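Local structure of endonuclease IV (Thermus thermophilus, 3AAM) at residues A[14-19]-A[44-49]; A[88-93]-A[122-127]; A[95-100]-A[132-137]. The protein cleaves the phosphodiester backbone at apurinic or apyrimidinic sites in DNA, as a metal-dependent TIM-barrel endonuclease of base excision repair. All blocks are in the same frame, centred on the assembly; numbering follows the deposited sequence.

Overall arrangement
Reading from the N terminus, interaction 1 comes first: it closes a loop of 24 residues, running through the rest of helix 15-26 and strand 31-34, and sets the start of that helix against the segment leading into helix 48-60. Interactions 2 and 3 follow and cross, since their segments alternate along the chain. Both use helix 82-100, which meets helix 114-128 through 88-93 and the entry to strand 135-139 through 95-100. Interaction 3 also touches interaction 1, where Lys96 and Leu100 pack against Leu46. Interactions 1 and 2 do not touch each other. Together the contacts join neighbouring elements of the barrel's outer helical ring and, through interaction 3, reach the entry to one of its parallel strands.

Interaction 1: residues A[14-19]-A[44-49]; sequences KGVAGA and RALSPA
The guanidinium of Arg44 lies beside the turn into helix 15-26, and its closest approach is to bare backbone: NH2 stands 3.4 Å from Gly15 CA and 4.0 Å from Val16 N. Gly15 has a positive phi (55°) and presents no side chain, which leaves the backbone open to this approach. The arginine chain is extended from CG to NE, with CG anti to the backbone N (chi1 173°). It therefore carries the charged group well out from its own segment to the helix start.

The polar partner of this group lies just beyond the segment. Glu50, near the start of helix 48-60, forms a salt bridge from OE2 to Arg44 NH2, and the same oxygen accepts a hydrogen bond from Val16 N. One carboxylate oxygen thus joins the two segments. Ser47 caps helix 48-60 through a bond from OG to Glu50 N. Arg44 O is held in turn by Lys96 NZ.

Both branches of Val16 make van der Waals contacts: CG1, anti to the carbonyl carbon, reaches Arg44 NH1 at 4.1 Å, and CG2 makes the apolar contact, 4.2 Å from Leu46 CD1. The same Leu46 methyl sits at the edge of the guanidinium, in its plane, and so has the valine and the arginine for neighbours. Leu100 of helix 82-100 packs against both Val16 and Leu46, and Phe54 also touches Val16.

Across the segments themselves the contact is thin and mostly van der Waals. Its polar link is indirect: the shared oxygen of Glu50 ties the start of helix 15-26 to the segment entering helix 48-60. That oxygen receives both a guanidinium and a backbone N-H, which would be expected to favour the ionised carboxylate.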
ATOM      1  N   LYS A  14      19.108  -2.946  13.251  1.00 18.48           N
ATOM      2  CA  LYS A  14      17.942  -3.748  13.613  1.00 18.18           C
ATOM      3  C   LYS A  14      17.285  -4.370  12.381  1.00 17.32           C
ATOM      4  O   LYS A  14      16.495  -5.306  12.499  1.00 16.85           O
ATOM      5  CB  LYS A  14      16.912  -2.888  14.351  1.00 21.32           C
ATOM      6  CG  LYS A  14      17.388  -2.302  15.668  1.00 23.98           C
ATOM      7  CD  LYS A  14      17.614  -3.377  16.718  1.00 25.40           C
ATOM      8  CE  LYS A  14      17.905  -2.757  18.077  1.00 24.77           C
ATOM      9  NZ  LYS A  14      16.784  -1.884  18.518  1.00 26.21           N
ATOM     10  N   GLY A  15      17.610  -3.847  11.203  1.00 15.59           N
ATOM     11  CA  GLY A  15      17.033  -4.374   9.979  1.00 14.19           C
ATOM     12  C   GLY A  15      15.514  -4.384  10.000  1.00 13.89           C
ATOM     13  O   GLY A  15      14.886  -3.509  10.602  1.00 13.85           O
ATOM     14  N   VAL A  16      14.914  -5.373   9.346  1.00 13.76           N
ATOM     15  CA  VAL A  16      13.459  -5.463   9.311  1.00 13.53           C
ATOM     16  C   VAL A  16      12.877  -5.757  10.690  1.00 12.78           C
ATOM     17  O   VAL A  16      11.716  -5.447  10.962  1.00 12.04           O
ATOM     18  CB  VAL A  16      12.980  -6.550   8.316  1.00 14.66           C
ATOM     19  CG1 VAL A  16      13.403  -6.176   6.903  1.00 14.01           C
ATOM     20  CG2 VAL A  16      13.547  -7.907   8.699  1.00 12.25           C
ATOM     21  N   ALA A  17      13.682  -6.355  11.562  1.00 11.53           N
ATOM     22  CA  ALA A  17      13.221  -6.668  12.910  1.00 12.58           C
ATOM     23  C   ALA A  17      12.941  -5.369  13.659  1.00 11.62           C
ATOM     24  O   ALA A  17      12.052  -5.307  14.509  1.00 10.98           O
ATOM     25  CB  ALA A  17      14.275  -7.486  13.649  1.00 14.47           C
ATOM     26  N   GLY A  18      13.707  -4.331  13.338  1.00 11.64           N
ATOM     27  CA  GLY A  18      13.520  -3.049  13.989  1.00 10.64           C
ATOM     28  C   GLY A  18      12.135  -2.473  13.752  1.00  9.39           C
ATOM     29  O   GLY A  18      11.569  -1.808  14.621  1.00 10.07           O
ATOM     30  N   ALA A  19      11.586  -2.728  12.569  1.00  9.69           N
ATOM     31  CA  ALA A  19      10.259  -2.228  12.234  1.00  8.99           C
ATOM     32  C   ALA A  19       9.202  -2.899  13.102  1.00  9.18           C
ATOM     33  O   ALA A  19       8.256  -2.252  13.553  1.00  9.44           O
ATOM     34  CB  ALA A  19       9.961  -2.472  10.755  1.00  8.70           C
ATOM     35  N   ARG A  44      18.259  -5.985  -1.172  1.00 15.64           N
ATOM     36  CA  ARG A  44      18.870  -5.986   0.154  1.00 14.07           C
ATOM     37  C   ARG A  44      18.956  -7.396   0.717  1.00 13.07           C
ATOM     38  O   ARG A  44      17.945  -8.089   0.856  1.00 13.02           O
ATOM     39  CB  ARG A  44      18.053  -5.104   1.101  1.00 12.67           C
ATOM     40  CG  ARG A  44      18.496  -5.155   2.558  1.00 13.30           C
ATOM     41  CD  ARG A  44      17.600  -4.265   3.412  1.00 14.34           C
ATOM     42  NE  ARG A  44      17.946  -4.314   4.830  1.00 15.31           N
ATOM     43  CZ  ARG A  44      17.721  -5.355   5.624  1.00 15.82           C
ATOM     44  NH1 ARG A  44      17.143  -6.449   5.148  1.00 16.89           N
ATOM     45  NH2 ARG A  44      18.081  -5.299   6.901  1.00 17.94           N
ATOM     46  N   ALA A  45      20.174  -7.821   1.039  1.00 14.10           N
ATOM     47  CA  ALA A  45      20.388  -9.154   1.581  1.00 14.08           C
ATOM     48  C   ALA A  45      19.560  -9.377   2.840  1.00 14.26           C
ATOM     49  O   ALA A  45      19.514  -8.527   3.737  1.00 14.62           O
ATOM     50  CB  ALA A  45      21.867  -9.365   1.883  1.00 15.22           C
ATOM     51  N   LEU A  46      18.900 -10.528   2.895  1.00 13.74           N
ATOM     52  CA  LEU A  46      18.074 -10.886   4.037  1.00 15.26           C
ATOM     53  C   LEU A  46      18.573 -12.227   4.572  1.00 15.24           C
ATOM     54  O   LEU A  46      18.310 -13.271   3.980  1.00 15.64           O
ATOM     55  CB  LEU A  46      16.612 -10.994   3.604  1.00 15.65           C
ATOM     56  CG  LEU A  46      15.558 -11.037   4.709  1.00 15.72           C
ATOM     57  CD1 LEU A  46      15.583  -9.725   5.487  1.00 14.93           C
ATOM     58  CD2 LEU A  46      14.185 -11.260   4.088  1.00 15.97           C
ATOM     59  N   SER A  47      19.296 -12.187   5.688  1.00 16.29           N
ATOM     60  CA  SER A  47      19.852 -13.393   6.302  1.00 16.37           C
ATOM     61  C   SER A  47      18.811 -14.246   7.018  1.00 15.91           C
ATOM     62  O   SER A  47      17.781 -13.745   7.460  1.00 13.49           O
ATOM     63  CB  SER A  47      20.938 -13.009   7.307  1.00 16.76           C
ATOM     64  OG  SER A  47      20.359 -12.458   8.476  1.00 19.57           O
ATOM     65  N   PRO A  48      19.073 -15.557   7.146  1.00 15.51           N
ATOM     66  CA  PRO A  48      18.132 -16.448   7.828  1.00 14.83           C
ATOM     67  C   PRO A  48      17.885 -16.009   9.269  1.00 12.92           C
ATOM     68  O   PRO A  48      16.783 -16.162   9.797  1.00 13.69           O
ATOM     69  CB  PRO A  48      18.826 -17.805   7.744  1.00 15.31           C
ATOM     70  CG  PRO A  48      19.558 -17.710   6.435  1.00 15.46           C
ATOM     71  CD  PRO A  48      20.154 -16.329   6.507  1.00 15.87           C
ATOM     72  N   ALA A  49      18.918 -15.459   9.904  1.00 13.33           N
ATOM     73  CA  ALA A  49      18.799 -14.994  11.280  1.00 13.83           C
ATOM     74  C   ALA A  49      17.840 -13.813  11.356  1.00 13.17           C
ATOM     75  O   ALA A  49      17.048 -13.713  12.290  1.00 14.61           O
ATOM     76  CB  ALA A  49      20.164 -14.598  11.821  1.00 14.49           C
TER

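Interaction 2: residues A[88-93]-A[122-127]; sequences ASLADD and LKALRL
Ala91 CB rests 3.7 Å from Ala124 O; no aromatic ring, amide side chain or guanidinium takes part, so there are no faces or edges to pack and the contact is of aliphatic carbons and this one carbonyl oxygen. The same Ala91 methyl is also met by Leu127 CB, at 3.9 Å. One residue earlier on helix 82-100, Leu90 lies alongside the Ala124 methyl. With CG anti to the backbone N (chi1 -177°), its chain lays CB, CG and CD2 along that methyl, the shortest distance being 3.8 Å from CD2 to Ala124 CB. The other methyl of Leu90, CD1, packs on Leu136 of strand 135-139.

Two alanines at the centre let the backbones come close: the CA atoms of Ala91 and Ala124 are 4.6 Å apart. The axes of the two short segments pass at 8.1 Å and cross at -51°. Toward the barrel, Leu90 also touches Val105 and Val107, whereas Leu127 lies at the exposed end of the contact and leans on Val87.

Helices 82-100 and 114-128 flank strand 104-107 in the chain, so this is the packing of two consecutive outer helices of a TIM barrel.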
ATOM      1  N   ALA A  88      11.871  -7.488 -12.310  1.00  9.95           N
ATOM      2  CA  ALA A  88      12.821  -8.179 -11.446  1.00  9.55           C
ATOM      3  C   ALA A  88      12.804  -7.609 -10.028  1.00 10.25           C
ATOM      4  O   ALA A  88      12.915  -8.351  -9.053  1.00  9.26           O
ATOM      5  CB  ALA A  88      14.229  -8.083 -12.034  1.00 11.12           C
ATOM      6  N   SER A  89      12.671  -6.292  -9.909  1.00  9.28           N
ATOM      7  CA  SER A  89      12.649  -5.670  -8.588  1.00  9.62           C
ATOM      8  C   SER A  89      11.397  -6.078  -7.817  1.00  8.36           C
ATOM      9  O   SER A  89      11.464  -6.357  -6.615  1.00  7.42           O
ATOM     10  CB  SER A  89      12.712  -4.146  -8.713  1.00  9.65           C
ATOM     11  OG  SER A  89      12.671  -3.528  -7.438  1.00 13.08           O
ATOM     12  N   LEU A  90      10.258  -6.117  -8.506  1.00  7.72           N
ATOM     13  CA  LEU A  90       9.009  -6.498  -7.861  1.00  6.98           C
ATOM     14  C   LEU A  90       9.053  -7.971  -7.464  1.00  8.01           C
ATOM     15  O   LEU A  90       8.499  -8.356  -6.437  1.00  8.89           O
ATOM     16  CB  LEU A  90       7.811  -6.226  -8.781  1.00  7.36           C
ATOM     17  CG  LEU A  90       6.425  -6.529  -8.194  1.00  6.93           C
ATOM     18  CD1 LEU A  90       6.205  -5.749  -6.900  1.00  9.29           C
ATOM     19  CD2 LEU A  90       5.353  -6.171  -9.212  1.00  8.63           C
ATOM     20  N   ALA A  91       9.718  -8.792  -8.276  1.00  8.31           N
ATOM     21  CA  ALA A  91       9.835 -10.214  -7.968  1.00  9.78           C
ATOM     22  C   ALA A  91      10.627 -10.350  -6.672  1.00  8.53           C
ATOM     23  O   ALA A  91      10.327 -11.203  -5.838  1.00  9.14           O
ATOM     24  CB  ALA A  91      10.545 -10.944  -9.098  1.00  9.94           C
ATOM     25  N   ASP A  92      11.637  -9.499  -6.509  1.00  9.75           N
ATOM     26  CA  ASP A  92      12.451  -9.517  -5.299  1.00  9.73           C
ATOM     27  C   ASP A  92      11.579  -9.177  -4.096  1.00  9.97           C
ATOM     28  O   ASP A  92      11.674  -9.826  -3.056  1.00 10.60           O
ATOM     29  CB  ASP A  92      13.607  -8.516  -5.410  1.00 11.00           C
ATOM     30  CG  ASP A  92      14.315  -8.287  -4.081  1.00 12.24           C
ATOM     31  OD1 ASP A  92      14.951  -9.230  -3.563  1.00 13.29           O
ATOM     32  OD2 ASP A  92      14.233  -7.157  -3.556  1.00 14.01           O
ATOM     33  N   ASP A  93      10.728  -8.162  -4.235  1.00  9.91           N
ATOM     34  CA  ASP A  93       9.838  -7.776  -3.142  1.00  9.25           C
ATOM     35  C   ASP A  93       8.965  -8.956  -2.730  1.00  8.07           C
ATOM     36  O   ASP A  93       8.774  -9.214  -1.548  1.00  8.44           O
ATOM     37  CB  ASP A  93       8.915  -6.617  -3.540  1.00 10.20           C
ATOM     38  CG  ASP A  93       9.654  -5.304  -3.738  1.00 11.21           C
ATOM     39  OD1 ASP A  93      10.630  -5.043  -3.004  1.00 11.72           O
ATOM     40  OD2 ASP A  93       9.236  -4.522  -4.621  1.00 12.74           O
ATOM     41  N   LEU A 122       2.058 -10.016 -13.768  1.00 10.13           N
ATOM     42  CA  LEU A 122       2.032 -11.472 -13.867  1.00 11.32           C
ATOM     43  C   LEU A 122       3.428 -12.076 -13.980  1.00 10.44           C
ATOM     44  O   LEU A 122       3.698 -13.127 -13.405  1.00 11.22           O
ATOM     45  CB  LEU A 122       1.172 -11.901 -15.057  1.00 13.30           C
ATOM     46  CG  LEU A 122      -0.329 -11.677 -14.858  1.00 13.47           C
ATOM     47  CD1 LEU A 122      -1.083 -11.989 -16.140  1.00 15.66           C
ATOM     48  CD2 LEU A 122      -0.820 -12.556 -13.715  1.00 16.34           C
ATOM     49  N   LYS A 123       4.317 -11.413 -14.716  1.00 10.76           N
ATOM     50  CA  LYS A 123       5.678 -11.912 -14.877  1.00 10.94           C
ATOM     51  C   LYS A 123       6.422 -11.904 -13.542  1.00 10.10           C
ATOM     52  O   LYS A 123       7.177 -12.826 -13.242  1.00 10.84           O
ATOM     53  CB  LYS A 123       6.438 -11.067 -15.907  1.00 11.17           C
ATOM     54  CG  LYS A 123       7.828 -11.601 -16.249  1.00 13.22           C
ATOM     55  CD  LYS A 123       7.757 -13.006 -16.826  1.00 16.90           C
ATOM     56  CE  LYS A 123       9.142 -13.543 -17.155  1.00 19.95           C
ATOM     57  NZ  LYS A 123       9.080 -14.921 -17.721  1.00 21.13           N
ATOM     58  N   ALA A 124       6.208 -10.862 -12.744  1.00  9.11           N
ATOM     59  CA  ALA A 124       6.862 -10.758 -11.444  1.00  9.96           C
ATOM     60  C   ALA A 124       6.415 -11.903 -10.539  1.00 10.07           C
ATOM     61  O   ALA A 124       7.229 -12.509  -9.841  1.00  9.89           O
ATOM     62  CB  ALA A 124       6.537  -9.414 -10.795  1.00 10.47           C
ATOM     63  N   LEU A 125       5.116 -12.191 -10.553  1.00 11.06           N
ATOM     64  CA  LEU A 125       4.569 -13.275  -9.745  1.00 12.43           C
ATOM     65  C   LEU A 125       5.175 -14.607 -10.173  1.00 12.77           C
ATOM     66  O   LEU A 125       5.515 -15.443  -9.338  1.00 13.05           O
ATOM     67  CB  LEU A 125       3.046 -13.331  -9.895  1.00 12.13           C
ATOM     68  CG  LEU A 125       2.256 -12.264  -9.133  1.00 12.67           C
ATOM     69  CD1 LEU A 125       0.790 -12.313  -9.526  1.00 14.95           C
ATOM     70  CD2 LEU A 125       2.415 -12.498  -7.645  1.00 12.42           C
ATOM     71  N   ARG A 126       5.312 -14.799 -11.481  1.00 12.43           N
ATOM     72  CA  ARG A 126       5.873 -16.039 -12.000  1.00 12.31           C
ATOM     73  C   ARG A 126       7.348 -16.171 -11.629  1.00 12.97           C
ATOM     74  O   ARG A 126       7.793 -17.231 -11.186  1.00 12.55           O
ATOM     75  CB  ARG A 126       5.699 -16.103 -13.515  1.00 14.75           C
ATOM     76  CG  ARG A 126       5.969 -17.475 -14.097  1.00 17.18           C
ATOM     77  CD  ARG A 126       5.524 -17.561 -15.543  1.00 21.32           C
ATOM     78  NE  ARG A 126       5.649 -18.920 -16.062  1.00 23.94           N
ATOM     79  CZ  ARG A 126       4.975 -19.966 -15.595  1.00 27.28           C
ATOM     80  NH1 ARG A 126       4.118 -19.821 -14.591  1.00 28.21           N
ATOM     81  NH2 ARG A 126       5.158 -21.165 -16.130  1.00 28.36           N
ATOM     82  N   LEU A 127       8.107 -15.096 -11.803  1.00 11.93           N
ATOM     83  CA  LEU A 127       9.521 -15.130 -11.454  1.00 12.39           C
ATOM     84  C   LEU A 127       9.705 -15.465  -9.980  1.00 13.84           C
ATOM     85  O   LEU A 127      10.601 -16.219  -9.613  1.00 14.62           O
ATOM     86  CB  LEU A 127      10.187 -13.783 -11.749  1.00 12.25           C
ATOM     87  CG  LEU A 127      10.475 -13.439 -13.209  1.00 15.90           C
ATOM     88  CD1 LEU A 127      11.144 -12.077 -13.298  1.00 16.24           C
ATOM     89  CD2 LEU A 127      11.379 -14.507 -13.801  1.00 16.54           C
TER

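Interaction 3: residues A[95-100]-A[132-137]; sequences EKAALL and SRPVLL
Pro134 is the residue through which segment 132-137 meets helix 82-100. Its ring lies across two successive alanines: CG is 4.0 Å from Ala97 CB, and CD is 3.9 Å from Ala98 CB. CD also comes within 4.1 Å of Ala98 CA, so that corner of the ring touches the helix backbone as well as a methyl. Ala97 directs its methyl at the proline from the buried side, whereas Ala98 sits at the exposed margin. The contact is wholly apolar, and the small side chains keep ring and helix close, with the CA atoms of Ala98 and Pro134 5.9 Å apart.

The peptide bond before Pro134 is cis. It folds the chain sharply just ahead of strand 135-139, bringing the CA atoms of Arg133 and Pro134 to within 2.9 Å. In the next shell, Arg133 is held at both ends of its guanidinium: NH1 forms a salt bridge with Glu103, and NH2 donates to Gly101 O. Both partners lie in the link that follows helix 82-100, so the residue before the proline is fixed to the chain leaving the helix. Beyond it, backbone hydrogen bonds of Val135 with Glu103 and Val105, and of Leu137 with Val105 and Val107, set the strand parallel to strand 104-107. Ala97 also packs on Val105.

The arrangement belongs to the beta/alpha succession of a TIM barrel: the C-terminal part of an outer helix packs on the loop entering a parallel strand, at the N-terminal ends of the strands and away from the manganese site.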
ATOM      1  N   GLU A  95       9.531 -12.220  -3.237  1.00  7.56           N
ATOM      2  CA  GLU A  95      10.359 -13.284  -2.685  1.00  9.01           C
ATOM      3  C   GLU A  95      10.730 -12.967  -1.235  1.00  9.48           C
ATOM      4  O   GLU A  95      10.687 -13.844  -0.368  1.00 10.77           O
ATOM      5  CB  GLU A  95      11.620 -13.456  -3.538  1.00  9.97           C
ATOM      6  CG  GLU A  95      11.347 -14.084  -4.904  1.00 11.27           C
ATOM      7  CD  GLU A  95      12.397 -13.731  -5.943  1.00 14.88           C
ATOM      8  OE1 GLU A  95      13.504 -13.303  -5.560  1.00 15.86           O
ATOM      9  OE2 GLU A  95      12.113 -13.893  -7.151  1.00 13.99           O
ATOM     10  N   LYS A  96      11.080 -11.710  -0.977  1.00  8.41           N
ATOM     11  CA  LYS A  96      11.444 -11.286   0.368  1.00  9.23           C
ATOM     12  C   LYS A  96      10.214 -11.378   1.271  1.00 10.37           C
ATOM     13  O   LYS A  96      10.302 -11.829   2.413  1.00  9.73           O
ATOM     14  CB  LYS A  96      11.999  -9.853   0.339  1.00 10.87           C
ATOM     15  CG  LYS A  96      13.347  -9.716  -0.387  1.00 12.57           C
ATOM     16  CD  LYS A  96      14.489 -10.264   0.458  1.00 12.11           C
ATOM     17  CE  LYS A  96      15.752 -10.550  -0.364  1.00 12.99           C
ATOM     18  NZ  LYS A  96      16.315  -9.368  -1.074  1.00 13.64           N
ATOM     19  N   ALA A  97       9.061 -10.967   0.752  1.00  8.79           N
ATOM     20  CA  ALA A  97       7.828 -11.033   1.527  1.00  8.77           C
ATOM     21  C   ALA A  97       7.513 -12.484   1.900  1.00  9.03           C
ATOM     22  O   ALA A  97       7.099 -12.770   3.025  1.00  9.13           O
ATOM     23  CB  ALA A  97       6.671 -10.431   0.731  1.00  8.52           C
ATOM     24  N   ALA A  98       7.709 -13.400   0.957  1.00  9.71           N
ATOM     25  CA  ALA A  98       7.441 -14.811   1.222  1.00 10.47           C
ATOM     26  C   ALA A  98       8.336 -15.321   2.348  1.00 11.01           C
ATOM     27  O   ALA A  98       7.880 -16.031   3.243  1.00 12.19           O
ATOM     28  CB  ALA A  98       7.657 -15.642  -0.041  1.00 10.19           C
ATOM     29  N   LEU A  99       9.611 -14.955   2.302  1.00 11.72           N
ATOM     30  CA  LEU A  99      10.552 -15.379   3.331  1.00 11.66           C
ATOM     31  C   LEU A  99      10.157 -14.836   4.697  1.00 11.37           C
ATOM     32  O   LEU A  99      10.216 -15.545   5.703  1.00 12.23           O
ATOM     33  CB  LEU A  99      11.966 -14.906   2.987  1.00 13.34           C
ATOM     34  CG  LEU A  99      12.705 -15.649   1.874  1.00 16.65           C
ATOM     35  CD1 LEU A  99      13.991 -14.915   1.533  1.00 16.94           C
ATOM     36  CD2 LEU A  99      13.004 -17.072   2.330  1.00 19.69           C
ATOM     37  N   LEU A 100       9.744 -13.576   4.729  1.00 10.64           N
ATOM     38  CA  LEU A 100       9.361 -12.938   5.980  1.00 10.76           C
ATOM     39  C   LEU A 100       7.976 -13.316   6.486  1.00 11.30           C
ATOM     40  O   LEU A 100       7.652 -13.069   7.641  1.00 12.43           O
ATOM     41  CB  LEU A 100       9.450 -11.418   5.833  1.00  8.67           C
ATOM     42  CG  LEU A 100      10.870 -10.870   5.657  1.00  9.51           C
ATOM     43  CD1 LEU A 100      10.821  -9.386   5.332  1.00 10.84           C
ATOM     44  CD2 LEU A 100      11.664 -11.118   6.936  1.00  8.03           C
ATOM     45  N   SER A 132      -0.434 -18.746  -3.304  1.00 34.67           N
ATOM     46  CA  SER A 132      -1.546 -17.962  -2.787  1.00 34.17           C
ATOM     47  C   SER A 132      -1.042 -16.907  -1.806  1.00 33.32           C
ATOM     48  O   SER A 132      -1.781 -16.011  -1.405  1.00 33.35           O
ATOM     49  CB  SER A 132      -2.557 -18.880  -2.097  1.00 35.46           C
ATOM     50  OG  SER A 132      -3.070 -19.835  -3.008  1.00 36.44           O
ATOM     51  N   ARG A 133       0.231 -17.015  -1.441  1.00 32.55           N
ATOM     52  CA  ARG A 133       0.850 -16.090  -0.502  1.00 31.03           C
ATOM     53  C   ARG A 133       2.309 -15.879  -0.908  1.00 27.98           C
ATOM     54  O   ARG A 133       3.023 -16.841  -1.185  1.00 29.74           O
ATOM     55  CB  ARG A 133       0.780 -16.679   0.908  1.00 33.47           C
ATOM     56  CG  ARG A 133       1.173 -15.736   2.026  1.00 36.42           C
ATOM     57  CD  ARG A 133       1.354 -16.507   3.325  1.00 38.55           C
ATOM     58  NE  ARG A 133       1.638 -15.634   4.460  1.00 40.27           N
ATOM     59  CZ  ARG A 133       0.723 -14.904   5.086  1.00 41.05           C
ATOM     60  NH1 ARG A 133      -0.542 -14.945   4.691  1.00 41.70           N
ATOM     61  NH2 ARG A 133       1.072 -14.133   6.107  1.00 41.29           N
ATOM     62  N   PRO A 134       2.772 -14.619  -0.948  1.00 23.79           N
ATOM     63  CA  PRO A 134       2.024 -13.396  -0.646  1.00 20.03           C
ATOM     64  C   PRO A 134       1.113 -12.965  -1.787  1.00 16.23           C
ATOM     65  O   PRO A 134       1.194 -13.487  -2.897  1.00 15.61           O
ATOM     66  CB  PRO A 134       3.129 -12.382  -0.387  1.00 20.84           C
ATOM     67  CG  PRO A 134       4.170 -12.798  -1.364  1.00 21.08           C
ATOM     68  CD  PRO A 134       4.190 -14.306  -1.205  1.00 24.28           C
ATOM     69  N   VAL A 135       0.246 -12.003  -1.498  1.00 12.32           N
ATOM     70  CA  VAL A 135      -0.677 -11.476  -2.491  1.00 11.44           C
ATOM     71  C   VAL A 135      -0.181 -10.117  -2.981  1.00  9.33           C
ATOM     72  O   VAL A 135       0.158  -9.248  -2.180  1.00 10.87           O
ATOM     73  CB  VAL A 135      -2.088 -11.294  -1.894  1.00 11.66           C
ATOM     74  CG1 VAL A 135      -3.021 -10.681  -2.934  1.00 11.21           C
ATOM     75  CG2 VAL A 135      -2.627 -12.641  -1.414  1.00 15.13           C
ATOM     76  N   LEU A 136      -0.135  -9.942  -4.298  1.00  8.62           N
ATOM     77  CA  LEU A 136       0.299  -8.679  -4.888  1.00  6.99           C
ATOM     78  C   LEU A 136      -0.907  -7.758  -5.042  1.00  8.17           C
ATOM     79  O   LEU A 136      -1.936  -8.154  -5.590  1.00  8.54           O
ATOM     80  CB  LEU A 136       0.950  -8.926  -6.252  1.00  8.71           C
ATOM     81  CG  LEU A 136       1.430  -7.704  -7.042  1.00  7.91           C
ATOM     82  CD1 LEU A 136       2.480  -6.923  -6.259  1.00  8.45           C
ATOM     83  CD2 LEU A 136       2.015  -8.177  -8.370  1.00 10.41           C
ATOM     84  N   LEU A 137      -0.766  -6.531  -4.550  1.00  8.47           N
ATOM     85  CA  LEU A 137      -1.825  -5.536  -4.604  1.00  8.38           C
ATOM     86  C   LEU A 137      -1.437  -4.404  -5.539  1.00  7.36           C
ATOM     87  O   LEU A 137      -0.306  -3.924  -5.500  1.00  6.30           O
ATOM     88  CB  LEU A 137      -2.068  -4.949  -3.212  1.00  8.25           C
ATOM     89  CG  LEU A 137      -2.395  -5.922  -2.085  1.00  7.98           C
ATOM     90  CD1 LEU A 137      -2.611  -5.159  -0.787  1.00  8.25           C
ATOM     91  CD2 LEU A 137      -3.634  -6.719  -2.460  1.00  8.04           C
TER